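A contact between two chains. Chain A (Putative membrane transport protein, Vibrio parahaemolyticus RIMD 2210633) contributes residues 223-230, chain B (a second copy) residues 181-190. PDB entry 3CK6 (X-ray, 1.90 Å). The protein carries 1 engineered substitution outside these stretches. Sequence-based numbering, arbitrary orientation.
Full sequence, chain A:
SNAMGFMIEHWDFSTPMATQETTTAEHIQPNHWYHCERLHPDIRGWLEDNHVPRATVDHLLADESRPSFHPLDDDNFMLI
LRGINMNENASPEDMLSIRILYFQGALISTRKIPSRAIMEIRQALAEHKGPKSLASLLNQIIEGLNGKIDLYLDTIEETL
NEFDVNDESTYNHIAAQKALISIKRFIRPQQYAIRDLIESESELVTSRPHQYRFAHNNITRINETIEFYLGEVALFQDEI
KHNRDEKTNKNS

Chain A 223-230: NETIEFYL
Chain B, residues 181-190: ISIKRFIRPQ

Both stretches are helical throughout and belong to helices that extend beyond them. Their axes approach to 10.1 Å, with N-to-C directions 154° apart, so the helices run roughly antiparallel; the register is set by Phe228(A) and Arg185(B), whose CA atoms lie 6.2 Å apart. Chain A is regular, with phi/psi near -62/-42 and i to i+4 backbone bonds. Chain B is kinked: Phe186(B) (-106/-28) follows Arg185(B) (-36/-44), and the N of Phe186(B) bonds instead to the O of Ile183(B) at 3.1 Å, while Pro189(B) has no amide hydrogen to give.

Along chain A, Asn223(A) stays out of reach. Glu224(A) points toward chain B (chi1 m, chi2 t, chi3 -4°), bringing its OE1 to 3.8 Å from CG of Pro189(B). Water 1 donates to OE1 of Glu224(A) at 2.9 Å and to the O of Arg185(B) at 3.0 Å, linking carboxylate to backbone.

Thr225(A) (chi1 m) lies sideways, yet its OG1 accepts a hydrogen bond from NH2 of Arg185(B) at 3.1 Å and 160°, near the guanidinium plane. Water 2 reinforces this, 2.8 Å from OG1 of Thr225(A) and accepting from NE of Arg185(B) at 3.1 Å.

Ile226(A) and Glu227(A) make no contact. Phe228(A) (chi1 168°, chi2 67°) buries the most surface. The fully extended Arg185(B), with chi1 to chi4 all near 180°, runs across its ring: CD of Arg185(B) sits 3.9 Å from the ring centroid of Phe228(A), 23° off the normal, a CH-pi contact. Further along, CE1 of Phe228(A) reaches CG1 of Ile181(B) (chi1 p, chi2 t) at 4.0 Å and CA of Ser182(B) at 3.7 Å.

Tyr229(A) (chi1 m, chi2 -14°) starts away, but its end returns: water 3 lies 3.0 Å from OH of Tyr229(A) and accepts from NH2 of Arg185(B) at 2.5 Å. Leu230(A) leads away.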

# COMPACT_ATOMS: atom_id res chain seq x y z
N ASN A 223 -0.89 9.44 15.05
CA ASN A 223 -1.47 9.18 13.75
C ASN A 223 -2.58 8.15 13.83
O ASN A 223 -3.62 8.32 13.19
CB ASN A 223 -0.41 8.75 12.73
CG ASN A 223 0.26 9.95 12.08
OD1 ASN A 223 -0.37 10.68 11.29
ND2 ASN A 223 1.51 10.18 12.43
N GLU A 224 -2.35 7.07 14.58
CA GLU A 224 -3.36 6.01 14.74
C GLU A 224 -4.60 6.54 15.46
O GLU A 224 -5.75 6.22 15.10
CB GLU A 224 -2.74 4.80 15.46
CG GLU A 224 -1.86 3.98 14.54
CD GLU A 224 -0.99 2.96 15.26
OE1 GLU A 224 -1.01 2.89 16.53
OE2 GLU A 224 -0.30 2.21 14.52
N THR A 225 -4.37 7.38 16.45
CA THR A 225 -5.46 8.00 17.18
C THR A 225 -6.30 8.92 16.27
O THR A 225 -7.54 8.94 16.35
CB THR A 225 -4.96 8.76 18.41
OG1 THR A 225 -4.44 7.81 19.36
CG2 THR A 225 -6.12 9.55 19.08
N ILE A 226 -5.62 9.71 15.44
CA ILE A 226 -6.31 10.57 14.48
C ILE A 226 -7.21 9.75 13.53
O ILE A 226 -8.36 10.10 13.31
CB ILE A 226 -5.31 11.49 13.69
CG1 ILE A 226 -4.76 12.58 14.64
CG2 ILE A 226 -6.02 12.12 12.43
CD1 ILE A 226 -3.52 13.29 14.10
N GLU A 227 -6.69 8.63 13.01
CA GLU A 227 -7.52 7.76 12.15
C GLU A 227 -8.72 7.23 12.89
O GLU A 227 -9.82 7.15 12.33
CB GLU A 227 -6.71 6.59 11.60
CG GLU A 227 -5.66 7.02 10.60
CD GLU A 227 -6.27 7.63 9.35
OE1 GLU A 227 -5.75 8.68 8.93
OE2 GLU A 227 -7.24 7.08 8.78
N PHE A 228 -8.54 6.87 14.17
CA PHE A 228 -9.66 6.35 14.96
C PHE A 228 -10.74 7.42 15.12
O PHE A 228 -11.94 7.14 14.98
CB PHE A 228 -9.18 5.87 16.34
CG PHE A 228 -10.29 5.58 17.30
CD1 PHE A 228 -11.16 4.52 17.07
CD2 PHE A 228 -10.46 6.36 18.44
CE1 PHE A 228 -12.20 4.26 17.97
CE2 PHE A 228 -11.49 6.10 19.35
CZ PHE A 228 -12.36 5.05 19.11
N TYR A 229 -10.32 8.65 15.42
CA TYR A 229 -11.25 9.77 15.62
C TYR A 229 -12.05 10.10 14.37
O TYR A 229 -13.25 10.36 14.45
CB TYR A 229 -10.49 11.01 16.14
CG TYR A 229 -10.02 10.89 17.58
CD1 TYR A 229 -10.51 9.89 18.43
CD2 TYR A 229 -9.10 11.80 18.10
CE1 TYR A 229 -10.07 9.78 19.74
CE2 TYR A 229 -8.67 11.71 19.42
CZ TYR A 229 -9.15 10.70 20.23
OH TYR A 229 -8.71 10.60 21.54
N LEU A 230 -11.38 10.09 13.22
CA LEU A 230 -12.04 10.23 11.92
C LEU A 230 -13.10 9.15 11.66
O LEU A 230 -14.18 9.45 11.14
CB LEU A 230 -11.00 10.25 10.80
CG LEU A 230 -10.20 11.55 10.67
CD1 LEU A 230 -9.01 11.31 9.76
CD2 LEU A 230 -11.13 12.70 10.17
N ILE B 181 -14.43 -0.73 15.41
CA ILE B 181 -13.39 0.27 15.16
C ILE B 181 -12.57 0.59 16.42
O ILE B 181 -11.37 0.85 16.32
CB ILE B 181 -13.88 1.58 14.44
CG1 ILE B 181 -14.66 2.50 15.39
CG2 ILE B 181 -14.64 1.27 13.11
CD1 ILE B 181 -14.78 3.91 14.87
N SER B 182 -13.20 0.53 17.60
CA SER B 182 -12.46 0.69 18.86
C SER B 182 -11.45 -0.45 19.07
O SER B 182 -10.32 -0.18 19.48
CB SER B 182 -13.38 0.82 20.07
OG SER B 182 -14.28 1.91 19.92
N ILE B 183 -11.84 -1.70 18.80
CA ILE B 183 -10.92 -2.86 18.82
C ILE B 183 -9.78 -2.75 17.78
O ILE B 183 -8.60 -2.99 18.08
CB ILE B 183 -11.65 -4.24 18.58
CG1 ILE B 183 -12.78 -4.49 19.57
CG2 ILE B 183 -10.66 -5.42 18.65
CD1 ILE B 183 -12.39 -4.37 21.02
N LYS B 184 -10.16 -2.43 16.53
CA LYS B 184 -9.23 -2.32 15.41
C LYS B 184 -8.09 -1.34 15.70
O LYS B 184 -6.93 -1.62 15.38
CB LYS B 184 -9.97 -1.90 14.15
CG LYS B 184 -9.11 -1.82 12.89
CD LYS B 184 -9.96 -1.51 11.65
CE LYS B 184 -9.08 -1.19 10.44
NZ LYS B 184 -9.93 -0.76 9.28
N ARG B 185 -8.44 -0.19 16.26
CA ARG B 185 -7.46 0.79 16.74
C ARG B 185 -6.19 0.18 17.37
O ARG B 185 -5.08 0.66 17.12
CB ARG B 185 -8.13 1.71 17.77
CG ARG B 185 -7.31 2.92 18.16
CD ARG B 185 -7.98 3.65 19.29
NE ARG B 185 -7.19 4.81 19.72
CZ ARG B 185 -7.54 5.61 20.70
NH1 ARG B 185 -8.68 5.39 21.34
NH2 ARG B 185 -6.77 6.64 21.02
N PHE B 186 -6.37 -0.85 18.19
CA PHE B 186 -5.29 -1.47 18.93
C PHE B 186 -4.87 -2.84 18.40
O PHE B 186 -3.71 -3.21 18.52
CB PHE B 186 -5.61 -1.57 20.43
CG PHE B 186 -5.86 -0.24 21.09
CD1 PHE B 186 -4.86 0.73 21.12
CD2 PHE B 186 -7.08 0.04 21.68
CE1 PHE B 186 -5.09 1.98 21.74
CE2 PHE B 186 -7.31 1.28 22.30
CZ PHE B 186 -6.31 2.24 22.32
N ILE B 187 -5.79 -3.56 17.77
CA ILE B 187 -5.50 -4.93 17.34
C ILE B 187 -4.60 -4.98 16.09
O ILE B 187 -3.79 -5.91 15.92
CB ILE B 187 -6.80 -5.79 17.26
CG1 ILE B 187 -7.31 -6.03 18.69
CG2 ILE B 187 -6.54 -7.13 16.60
CD1 ILE B 187 -8.57 -6.89 18.77
N ARG B 188 -4.71 -3.96 15.24
CA ARG B 188 -3.76 -3.82 14.13
C ARG B 188 -2.31 -3.57 14.60
O ARG B 188 -1.41 -4.31 14.19
CB ARG B 188 -4.19 -2.74 13.16
CG ARG B 188 -3.23 -2.61 11.99
CD ARG B 188 -3.44 -3.71 10.93
NE ARG B 188 -4.63 -3.43 10.13
CZ ARG B 188 -4.62 -2.75 8.98
NH1 ARG B 188 -5.75 -2.53 8.32
NH2 ARG B 188 -3.47 -2.29 8.48
N PRO B 189 -2.06 -2.52 15.43
CA PRO B 189 -0.69 -2.46 15.97
C PRO B 189 -0.26 -3.71 16.78
O PRO B 189 0.92 -4.03 16.80
CB PRO B 189 -0.69 -1.22 16.87
CG PRO B 189 -2.06 -0.71 16.93
CD PRO B 189 -2.88 -1.36 15.84
N GLN B 190 -1.20 -4.41 17.43
CA GLN B 190 -0.86 -5.67 18.15
C GLN B 190 -0.20 -6.70 17.21
O GLN B 190 0.81 -7.32 17.53
CB GLN B 190 -2.13 -6.27 18.77
CG GLN B 190 -1.90 -7.40 19.79
CD GLN B 190 -2.40 -7.00 21.18
OE1 GLN B 190 -2.23 -5.85 21.60
NE2 GLN B 190 -3.05 -7.93 21.88
O HOH W 1 -3.23 2.61 18.34
O HOH W 2 -4.18 4.99 19.14
O HOH W 3 -7.53 8.14 22.90